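Local coordinates for DyP-type peroxidase (Thermobifida cellulosilytica, PDB 4GS1), which probably uses a bound haem and hydrogen peroxide to oxidise dyes and other substrates, as DyP-type peroxidases do, at residues T220-A228 with W235-V243. Numbering follows the deposited sequence.
Sequences TRTVTAPPA and WMDGGSYLV
With chi1 at -172°, Ser240 swings OG opposite its own backbone N and donates a hydrogen bond to the carbonyl oxygen of Val223, OG to O 2.7 Å. At the other end of the contact, Asp237 holds its carboxylate carbon beside its backbone N (chi1 -71°), which brings OD1 to the extended chain at Pro227 and Ala228. There Ala228 N donates to Asp237 OD1 over 2.9 Å, coming from above the carboxylate plane. Two waters brace the same group: one bridges OD1 to Pro226 O, the other OD2 to Ala228 O, so both carboxylate oxygens are engaged with the 220-228 chain. Between these ends the backbones pair directly. Ala225 N points almost straight at Gly239 O (2.8 Å, 170° at the hydrogen), and Gly238 N returns a longer bond to Ala225 O at 3.1 Å. Met236 to Gly239 form a type II turn with Asp237 and Gly238 at its corners, closed by Gly239 N donating to Met236 O, and Ala225 CB drops onto its backbone, 3.5 Å from Met236 O. The methyl CG2 of Thr224 rests on Gly238 CA at 3.6 Å, while its OG1 turns back to Thr220 O, which also accepts from Thr224 N on the opposite face of the carbonyl plane. Met236 CE lies over one face of the Tyr241 ring, offset toward its rim. The contact thus ties the exit of helix 217-223 to the start of strand 240-249, an inner strand of the C-terminal ferredoxin-like sheet, flanked there by strands 334-344 and 369-379.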
loop_
_atom_site.group_PDB
_atom_site.type_symbol
_atom_site.label_atom_id
_atom_site.label_comp_id
_atom_site.label_asym_id
_atom_site.label_seq_id
_atom_site.Cartn_x
_atom_site.Cartn_y
_atom_site.Cartn_z
ATOM N N THR B 220 17.305 -22.827 10.721
ATOM C CA THR B 220 16.349 -23.721 11.363
ATOM C C THR B 220 16.444 -23.658 12.893
ATOM O O THR B 220 15.416 -23.560 13.579
ATOM C CB THR B 220 16.542 -25.163 10.853
ATOM O OG1 THR B 220 16.200 -25.205 9.460
ATOM C CG2 THR B 220 15.651 -26.129 11.611
ATOM N N ARG B 221 17.668 -23.681 13.421
ATOM C CA ARG B 221 17.887 -23.606 14.867
ATOM C C ARG B 221 17.382 -22.286 15.424
ATOM O O ARG B 221 16.897 -22.220 16.554
ATOM C CB ARG B 221 19.374 -23.750 15.221
ATOM C CG ARG B 221 19.941 -25.146 15.062
ATOM C CD ARG B 221 21.165 -25.371 15.957
ATOM N NE ARG B 221 22.272 -24.460 15.664
ATOM C CZ ARG B 221 23.073 -24.568 14.606
ATOM N NH1 ARG B 221 22.885 -25.536 13.721
ATOM N NH2 ARG B 221 24.059 -23.702 14.426
ATOM N N THR B 222 17.500 -21.233 14.626
ATOM C CA THR B 222 17.129 -19.903 15.088
ATOM C C THR B 222 15.615 -19.730 15.214
ATOM O O THR B 222 15.149 -19.110 16.167
ATOM C CB THR B 222 17.720 -18.828 14.161
ATOM O OG1 THR B 222 19.153 -18.895 14.215
ATOM C CG2 THR B 222 17.283 -17.445 14.580
ATOM N N VAL B 223 14.847 -20.288 14.276
ATOM C CA VAL B 223 13.395 -20.022 14.256
ATOM C C VAL B 223 12.525 -21.083 14.916
ATOM O O VAL B 223 11.357 -20.827 15.223
ATOM C CB VAL B 223 12.846 -19.783 12.828
ATOM C CG1 VAL B 223 13.588 -18.639 12.143
ATOM C CG2 VAL B 223 12.923 -21.057 11.992
ATOM N N THR B 224 13.073 -22.276 15.135
ATOM C CA THR B 224 12.242 -23.410 15.538
ATOM C C THR B 224 12.191 -23.649 17.043
ATOM O O THR B 224 13.228 -23.732 17.701
ATOM C CB THR B 224 12.744 -24.704 14.868
ATOM O OG1 THR B 224 12.873 -24.485 13.458
ATOM C CG2 THR B 224 11.772 -25.839 15.116
ATOM N N ALA B 225 10.982 -23.791 17.588
ATOM C CA ALA B 225 10.827 -24.097 19.005
ATOM C C ALA B 225 11.296 -25.516 19.310
ATOM O O ALA B 225 10.827 -26.470 18.697
ATOM C CB ALA B 225 9.375 -23.921 19.434
ATOM N N PRO B 226 12.218 -25.657 20.271
ATOM C CA PRO B 226 12.687 -26.989 20.670
ATOM C C PRO B 226 11.574 -27.740 21.388
ATOM O O PRO B 226 10.662 -27.089 21.910
ATOM C CB PRO B 226 13.840 -26.682 21.631
ATOM C CG PRO B 226 13.554 -25.314 22.157
ATOM C CD PRO B 226 12.865 -24.579 21.039
ATOM N N PRO B 227 11.627 -29.084 21.395
ATOM C CA PRO B 227 10.553 -29.877 22.006
ATOM C C PRO B 227 10.326 -29.523 23.474
ATOM O O PRO B 227 11.291 -29.379 24.230
ATOM C CB PRO B 227 11.069 -31.315 21.885
ATOM C CG PRO B 227 11.975 -31.287 20.697
ATOM C CD PRO B 227 12.647 -29.935 20.758
ATOM N N ALA B 228 9.060 -29.371 23.859
ATOM C CA ALA B 228 8.692 -29.041 25.234
ATOM C C ALA B 228 8.960 -30.210 26.171
ATOM O O ALA B 228 8.863 -31.369 25.766
ATOM C CB ALA B 228 7.223 -28.653 25.305
ATOM N N TRP B 235 2.231 -28.875 21.679
ATOM C CA TRP B 235 1.563 -28.431 20.455
ATOM C C TRP B 235 2.401 -27.412 19.686
ATOM O O TRP B 235 2.171 -27.192 18.494
ATOM C CB TRP B 235 0.166 -27.865 20.746
ATOM C CG TRP B 235 0.152 -26.631 21.605
ATOM C CD1 TRP B 235 0.212 -26.581 22.971
ATOM C CD2 TRP B 235 0.045 -25.270 21.156
ATOM N NE1 TRP B 235 0.162 -25.271 23.398
ATOM C CE2 TRP B 235 0.060 -24.447 22.305
ATOM C CE3 TRP B 235 -0.060 -24.666 19.897
ATOM C CZ2 TRP B 235 -0.025 -23.052 22.231
ATOM C CZ3 TRP B 235 -0.140 -23.280 19.823
ATOM C CH2 TRP B 235 -0.125 -22.490 20.982
ATOM N N MET B 236 3.365 -26.795 20.366
ATOM C CA MET B 236 4.252 -25.821 19.722
ATOM C C MET B 236 5.607 -26.399 19.312
ATOM O O MET B 236 6.442 -25.676 18.767
ATOM C CB MET B 236 4.463 -24.575 20.599
ATOM C CG MET B 236 3.472 -23.450 20.340
ATOM S SD MET B 236 3.420 -22.928 18.614
ATOM C CE MET B 236 5.014 -22.120 18.459
ATOM N N ASP B 237 5.834 -27.689 19.562
ATOM C CA ASP B 237 7.058 -28.337 19.080
ATOM C C ASP B 237 7.204 -28.148 17.570
ATOM O O ASP B 237 6.290 -28.467 16.807
ATOM C CB ASP B 237 7.045 -29.841 19.395
ATOM C CG ASP B 237 7.215 -30.142 20.877
ATOM O OD1 ASP B 237 7.205 -29.199 21.690
ATOM O OD2 ASP B 237 7.343 -31.339 21.227
ATOM N N GLY B 238 8.344 -27.612 17.142
ATOM C CA GLY B 238 8.585 -27.398 15.723
ATOM C C GLY B 238 7.966 -26.126 15.162
ATOM O O GLY B 238 8.159 -25.801 13.986
ATOM N N GLY B 239 7.218 -25.402 15.993
ATOM C CA GLY B 239 6.604 -24.153 15.556
ATOM C C GLY B 239 7.582 -22.993 15.652
ATOM O O GLY B 239 8.760 -23.192 15.938
ATOM N N SER B 240 7.110 -21.774 15.416
ATOM C CA SER B 240 7.970 -20.608 15.593
ATOM C C SER B 240 7.160 -19.544 16.299
ATOM O O SER B 240 5.925 -19.601 16.287
ATOM C CB SER B 240 8.471 -20.094 14.245
ATOM O OG SER B 240 9.454 -19.072 14.421
ATOM N N TYR B 241 7.843 -18.595 16.932
ATOM C CA TYR B 241 7.169 -17.442 17.526
ATOM C C TYR B 241 7.468 -16.176 16.750
ATOM O O TYR B 241 8.619 -15.913 16.389
ATOM C CB TYR B 241 7.578 -17.257 18.996
ATOM C CG TYR B 241 7.094 -18.372 19.888
ATOM C CD1 TYR B 241 5.875 -18.277 20.551
ATOM C CD2 TYR B 241 7.844 -19.518 20.062
ATOM C CE1 TYR B 241 5.422 -19.303 21.371
ATOM C CE2 TYR B 241 7.393 -20.556 20.879
ATOM C CZ TYR B 241 6.182 -20.431 21.529
ATOM O OH TYR B 241 5.728 -21.450 22.348
ATOM N N LEU B 242 6.417 -15.402 16.488
ATOM C CA LEU B 242 6.520 -14.126 15.790
ATOM C C LEU B 242 6.310 -12.965 16.747
ATOM O O LEU B 242 5.293 -12.895 17.435
ATOM C CB LEU B 242 5.441 -14.050 14.710
ATOM C CG LEU B 242 5.212 -12.662 14.104
ATOM C CD1 LEU B 242 6.434 -12.207 13.325
ATOM C CD2 LEU B 242 3.999 -12.683 13.202
ATOM N N VAL B 243 7.271 -12.051 16.791
ATOM C CA VAL B 243 7.049 -10.757 17.428
ATOM C C VAL B 243 6.861 -9.702 16.350
ATOM O O VAL B 243 7.740 -9.504 15.506
ATOM C CB VAL B 243 8.232 -10.348 18.331
ATOM C CG1 VAL B 243 8.047 -8.898 18.805
ATOM C CG2 VAL B 243 8.330 -11.293 19.521
HETATM O O HOH W 1 7.958 -26.543 21.915
HETATM O O HOH W 2 7.662 -32.526 23.574
#